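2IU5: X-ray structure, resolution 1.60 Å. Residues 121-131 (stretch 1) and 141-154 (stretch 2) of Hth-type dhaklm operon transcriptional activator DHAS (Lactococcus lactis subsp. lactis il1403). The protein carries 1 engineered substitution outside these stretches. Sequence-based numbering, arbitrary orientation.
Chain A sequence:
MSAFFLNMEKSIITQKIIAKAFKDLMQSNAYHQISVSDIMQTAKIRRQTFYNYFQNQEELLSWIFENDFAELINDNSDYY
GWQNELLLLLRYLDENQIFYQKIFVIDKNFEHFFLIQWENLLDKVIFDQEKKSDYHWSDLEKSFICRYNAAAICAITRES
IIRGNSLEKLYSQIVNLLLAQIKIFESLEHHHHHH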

# COMPACT_ATOMS: atom_id res chain seq x y z
N LEU A 121 0.35 11.94 8.02
CA LEU A 121 -1.02 12.46 7.95
C LEU A 121 -1.93 11.66 8.90
O LEU A 121 -2.68 12.25 9.68
CB LEU A 121 -1.55 12.43 6.51
CG LEU A 121 -3.01 12.91 6.43
CD1 LEU A 121 -3.25 14.31 6.99
CD2 LEU A 121 -3.61 12.74 5.07
N LEU A 122 -1.86 10.33 8.86
CA LEU A 122 -2.70 9.56 9.80
C LEU A 122 -2.40 9.85 11.27
O LEU A 122 -3.30 9.89 12.10
CB LEU A 122 -2.66 8.06 9.50
CG LEU A 122 -3.76 7.54 8.58
CD1 LEU A 122 -5.11 7.57 9.28
CD2 LEU A 122 -3.78 8.29 7.25
N ASP A 123 -1.12 10.06 11.60
CA ASP A 123 -0.74 10.41 12.96
C ASP A 123 -1.46 11.71 13.33
O ASP A 123 -1.96 11.81 14.45
CB ASP A 123 0.79 10.52 13.07
CG ASP A 123 1.47 9.15 13.10
OD1 ASP A 123 0.75 8.14 13.25
OD2 ASP A 123 2.71 9.09 12.99
N LYS A 124 -1.50 12.65 12.39
CA LYS A 124 -2.21 13.94 12.57
C LYS A 124 -3.73 13.76 12.75
O LYS A 124 -4.34 14.43 13.58
CB LYS A 124 -1.92 14.84 11.36
CG LYS A 124 -2.59 16.21 11.38
CD LYS A 124 -2.11 17.02 12.55
CE LYS A 124 -2.20 18.52 12.25
NZ LYS A 124 -3.63 18.92 12.18
N VAL A 125 -4.33 12.86 11.96
CA VAL A 125 -5.74 12.52 12.13
C VAL A 125 -6.04 12.06 13.55
O VAL A 125 -6.96 12.56 14.22
CB VAL A 125 -6.14 11.42 11.10
CG1 VAL A 125 -7.56 10.95 11.35
CG2 VAL A 125 -6.00 11.97 9.70
N ILE A 126 -5.24 11.11 14.03
CA ILE A 126 -5.40 10.62 15.39
C ILE A 126 -5.24 11.74 16.43
O ILE A 126 -6.09 11.89 17.29
CB ILE A 126 -4.38 9.51 15.65
CG1 ILE A 126 -4.67 8.32 14.73
CG2 ILE A 126 -4.41 9.10 17.11
CD1 ILE A 126 -5.98 7.60 15.00
N PHE A 127 -4.16 12.50 16.32
CA PHE A 127 -3.82 13.68 17.16
C PHE A 127 -5.05 14.59 17.24
O PHE A 127 -5.47 14.96 18.32
CB PHE A 127 -2.67 14.40 16.44
CG PHE A 127 -2.01 15.56 17.17
CD1 PHE A 127 -1.25 15.38 18.32
CD2 PHE A 127 -2.15 16.85 16.68
CE1 PHE A 127 -0.66 16.47 18.96
CE2 PHE A 127 -1.57 17.94 17.30
CZ PHE A 127 -0.81 17.74 18.45
N ASP A 128 -5.60 14.94 16.07
CA ASP A 128 -6.70 15.91 16.05
C ASP A 128 -7.99 15.31 16.61
O ASP A 128 -8.74 15.98 17.31
CB ASP A 128 -6.99 16.39 14.62
CG ASP A 128 -5.95 17.36 14.09
OD1 ASP A 128 -5.05 17.78 14.84
OD2 ASP A 128 -6.01 17.74 12.88
N GLN A 129 -8.24 14.04 16.31
CA GLN A 129 -9.45 13.41 16.82
C GLN A 129 -9.44 13.35 18.35
O GLN A 129 -10.45 13.57 18.98
CB GLN A 129 -9.61 12.03 16.21
CG GLN A 129 -10.05 12.02 14.76
CD GLN A 129 -11.36 12.73 14.45
OE1 GLN A 129 -11.46 13.38 13.40
NE2 GLN A 129 -12.35 12.62 15.33
N GLU A 130 -8.28 13.06 18.93
CA GLU A 130 -8.19 12.92 20.38
C GLU A 130 -8.42 14.25 21.07
O GLU A 130 -8.74 14.28 22.26
CB GLU A 130 -6.83 12.36 20.74
CG GLU A 130 -6.74 10.88 20.35
CD GLU A 130 -5.65 10.14 21.11
OE1 GLU A 130 -4.62 10.76 21.43
OE2 GLU A 130 -5.84 8.94 21.37
N LYS A 131 -8.25 15.34 20.33
CA LYS A 131 -8.59 16.67 20.87
C LYS A 131 -10.11 16.88 20.91
O LYS A 131 -10.63 17.56 21.79
CB LYS A 131 -7.92 17.79 20.06
CG LYS A 131 -6.41 17.93 20.22
CD LYS A 131 -5.73 18.58 18.99
CE LYS A 131 -5.24 19.99 19.30
NZ LYS A 131 -4.08 20.40 18.46
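Stretch 2 (141-154) EKSFICRYNAAAIC

Stretch 2 is helical from Glu-141 to Cys-154, as stretch 1 is throughout, and both helices extend beyond the residues given here. The two run in roughly opposite senses. Their N-to-C directions make an angle of 135°, and the axes come within 9.1 Å of each other. The backbones are close near Leu-122 and Cys-146, whose CA atoms are 5.2 Å apart. One turn further along stretch 1 they have spread: Ile-126 CA and Lys-142 CA are 7.5 Å apart.

The main bump is Leu-122. Its side chain is a knob in a hole formed by Cys-146, Asn-149, Ala-150 and Ile-153. The floor is partly backbone, with Leu-122 CG 3.7 Å from Cys-146 O and Leu-122 CD2 4.0 Å from Ala-150 N. Ala-150 CB points sideways, 4.5 Å from Leu-122 CD2. Leu-122 CD1 rests 3.9 Å from Asn-149 CB, and Leu-122 CD2 meets Ile-153 CD1 at 4.2 Å. Asn-149 is held back against its own helix by a hydrogen bond from Asn-149 ND2 to Ile-145 O, 2.9 Å.

Cys-146 fits between neighbouring turns of stretch 1. Its CB lies 3.8 Å from Leu-122 CB, while Cys-146 SG packs 3.4 Å from Ile-126 CG1. Asp-123 borders this site, with OD1 3.7 Å from Cys-146 SG.

Ile-126 bridges the wider part of the contact. Ile-126 CD1 touches Ile-145 CG2 at 3.9 Å, and Ile-126 CG2 lies 3.8 Å from Lys-142 CD. The aliphatic part of Lys-142 thus covers Ile-126, and its amino group continues to Glu-130. There Lys-142 NZ and Glu-130 OE2 form a salt bridge at 3.5 Å, with a weak hydrogen bond. The contact buries 411 Å² in total, counting both sides.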

# COMPACT_ATOMS: atom_id res chain seq x y z
N GLU A 141 -4.01 -0.53 18.49
CA GLU A 141 -5.12 -0.20 17.59
C GLU A 141 -4.89 1.10 16.83
O GLU A 141 -5.15 1.17 15.62
CB GLU A 141 -6.42 -0.15 18.39
CG GLU A 141 -6.91 -1.54 18.77
CD GLU A 141 -8.06 -1.54 19.76
OE1 GLU A 141 -8.18 -0.58 20.56
OE2 GLU A 141 -8.84 -2.51 19.76
N LYS A 142 -4.41 2.13 17.51
CA LYS A 142 -4.03 3.36 16.82
C LYS A 142 -2.94 3.15 15.77
O LYS A 142 -3.02 3.68 14.65
CB LYS A 142 -3.48 4.38 17.84
CG LYS A 142 -4.54 5.12 18.62
CD LYS A 142 -3.89 6.19 19.50
CE LYS A 142 -3.59 5.63 20.87
NZ LYS A 142 -3.25 6.68 21.90
N SER A 143 -1.91 2.36 16.10
CA SER A 143 -0.87 2.06 15.13
C SER A 143 -1.51 1.35 13.94
O SER A 143 -1.22 1.67 12.81
CB SER A 143 0.23 1.16 15.70
OG SER A 143 1.09 0.76 14.63
N PHE A 144 -2.38 0.39 14.22
CA PHE A 144 -2.95 -0.37 13.11
C PHE A 144 -3.79 0.50 12.21
O PHE A 144 -3.66 0.45 10.98
CB PHE A 144 -3.80 -1.53 13.63
CG PHE A 144 -4.27 -2.45 12.55
CD1 PHE A 144 -3.47 -3.49 12.11
CD2 PHE A 144 -5.52 -2.27 11.98
CE1 PHE A 144 -3.90 -4.35 11.11
CE2 PHE A 144 -5.96 -3.14 10.97
CZ PHE A 144 -5.14 -4.16 10.55
N ILE A 145 -4.67 1.31 12.79
CA ILE A 145 -5.55 2.16 11.97
C ILE A 145 -4.70 3.10 11.10
O ILE A 145 -4.99 3.35 9.91
CB ILE A 145 -6.56 2.95 12.84
CG1 ILE A 145 -7.46 3.79 11.93
CG2 ILE A 145 -5.85 3.88 13.76
CD1 ILE A 145 -8.81 4.08 12.56
N CYS A 146 -3.62 3.63 11.68
CA CYS A 146 -2.76 4.52 10.91
C CYS A 146 -2.05 3.80 9.77
O CYS A 146 -2.03 4.28 8.64
CB CYS A 146 -1.72 5.16 11.83
SG CYS A 146 -2.46 6.35 12.98
N ARG A 147 -1.47 2.64 10.06
CA ARG A 147 -0.71 1.94 9.04
C ARG A 147 -1.64 1.42 7.94
O ARG A 147 -1.30 1.46 6.75
CB ARG A 147 0.10 0.83 9.66
CG ARG A 147 1.27 1.41 10.43
CD ARG A 147 2.15 0.28 10.94
NE ARG A 147 1.42 -0.51 11.92
CZ ARG A 147 1.05 -1.77 11.74
NH1 ARG A 147 1.36 -2.39 10.61
NH2 ARG A 147 0.39 -2.41 12.69
N TYR A 148 -2.80 0.94 8.36
CA TYR A 148 -3.79 0.40 7.41
C TYR A 148 -4.21 1.48 6.43
O TYR A 148 -4.12 1.30 5.21
CB TYR A 148 -5.00 -0.09 8.19
CG TYR A 148 -6.10 -0.84 7.43
CD1 TYR A 148 -6.11 -2.23 7.38
CD2 TYR A 148 -7.12 -0.14 6.79
CE1 TYR A 148 -7.11 -2.91 6.71
CE2 TYR A 148 -8.13 -0.80 6.10
CZ TYR A 148 -8.11 -2.19 6.07
OH TYR A 148 -9.10 -2.88 5.40
N ASN A 149 -4.68 2.61 6.95
CA ASN A 149 -5.12 3.69 6.09
C ASN A 149 -4.02 4.40 5.32
O ASN A 149 -4.24 4.79 4.17
CB ASN A 149 -6.02 4.63 6.89
CG ASN A 149 -7.34 3.97 7.20
OD1 ASN A 149 -8.19 3.90 6.33
ND2 ASN A 149 -7.51 3.48 8.42
N ALA A 150 -2.85 4.58 5.92
CA ALA A 150 -1.74 5.20 5.20
C ALA A 150 -1.42 4.35 3.97
O ALA A 150 -1.18 4.88 2.86
CB ALA A 150 -0.55 5.31 6.14
N ALA A 151 -1.43 3.03 4.14
CA ALA A 151 -1.07 2.14 3.03
C ALA A 151 -2.10 2.23 1.92
O ALA A 151 -1.74 2.26 0.73
CB ALA A 151 -0.94 0.68 3.51
N ALA A 152 -3.37 2.28 2.30
CA ALA A 152 -4.45 2.42 1.32
C ALA A 152 -4.33 3.72 0.55
O ALA A 152 -4.34 3.73 -0.68
CB ALA A 152 -5.80 2.34 1.99
N ILE A 153 -4.21 4.83 1.27
CA ILE A 153 -4.16 6.11 0.59
C ILE A 153 -2.87 6.24 -0.23
O ILE A 153 -2.89 6.80 -1.33
CB ILE A 153 -4.35 7.27 1.56
CG1 ILE A 153 -5.67 7.12 2.32
CG2 ILE A 153 -4.26 8.58 0.78
CD1 ILE A 153 -5.76 7.96 3.61
N CYS A 154 -1.76 5.72 0.27
CA CYS A 154 -0.51 5.77 -0.48
C CYS A 154 -0.68 5.07 -1.82
O CYS A 154 -0.28 5.58 -2.87
CB CYS A 154 0.60 5.11 0.35
SG CYS A 154 2.20 5.11 -0.45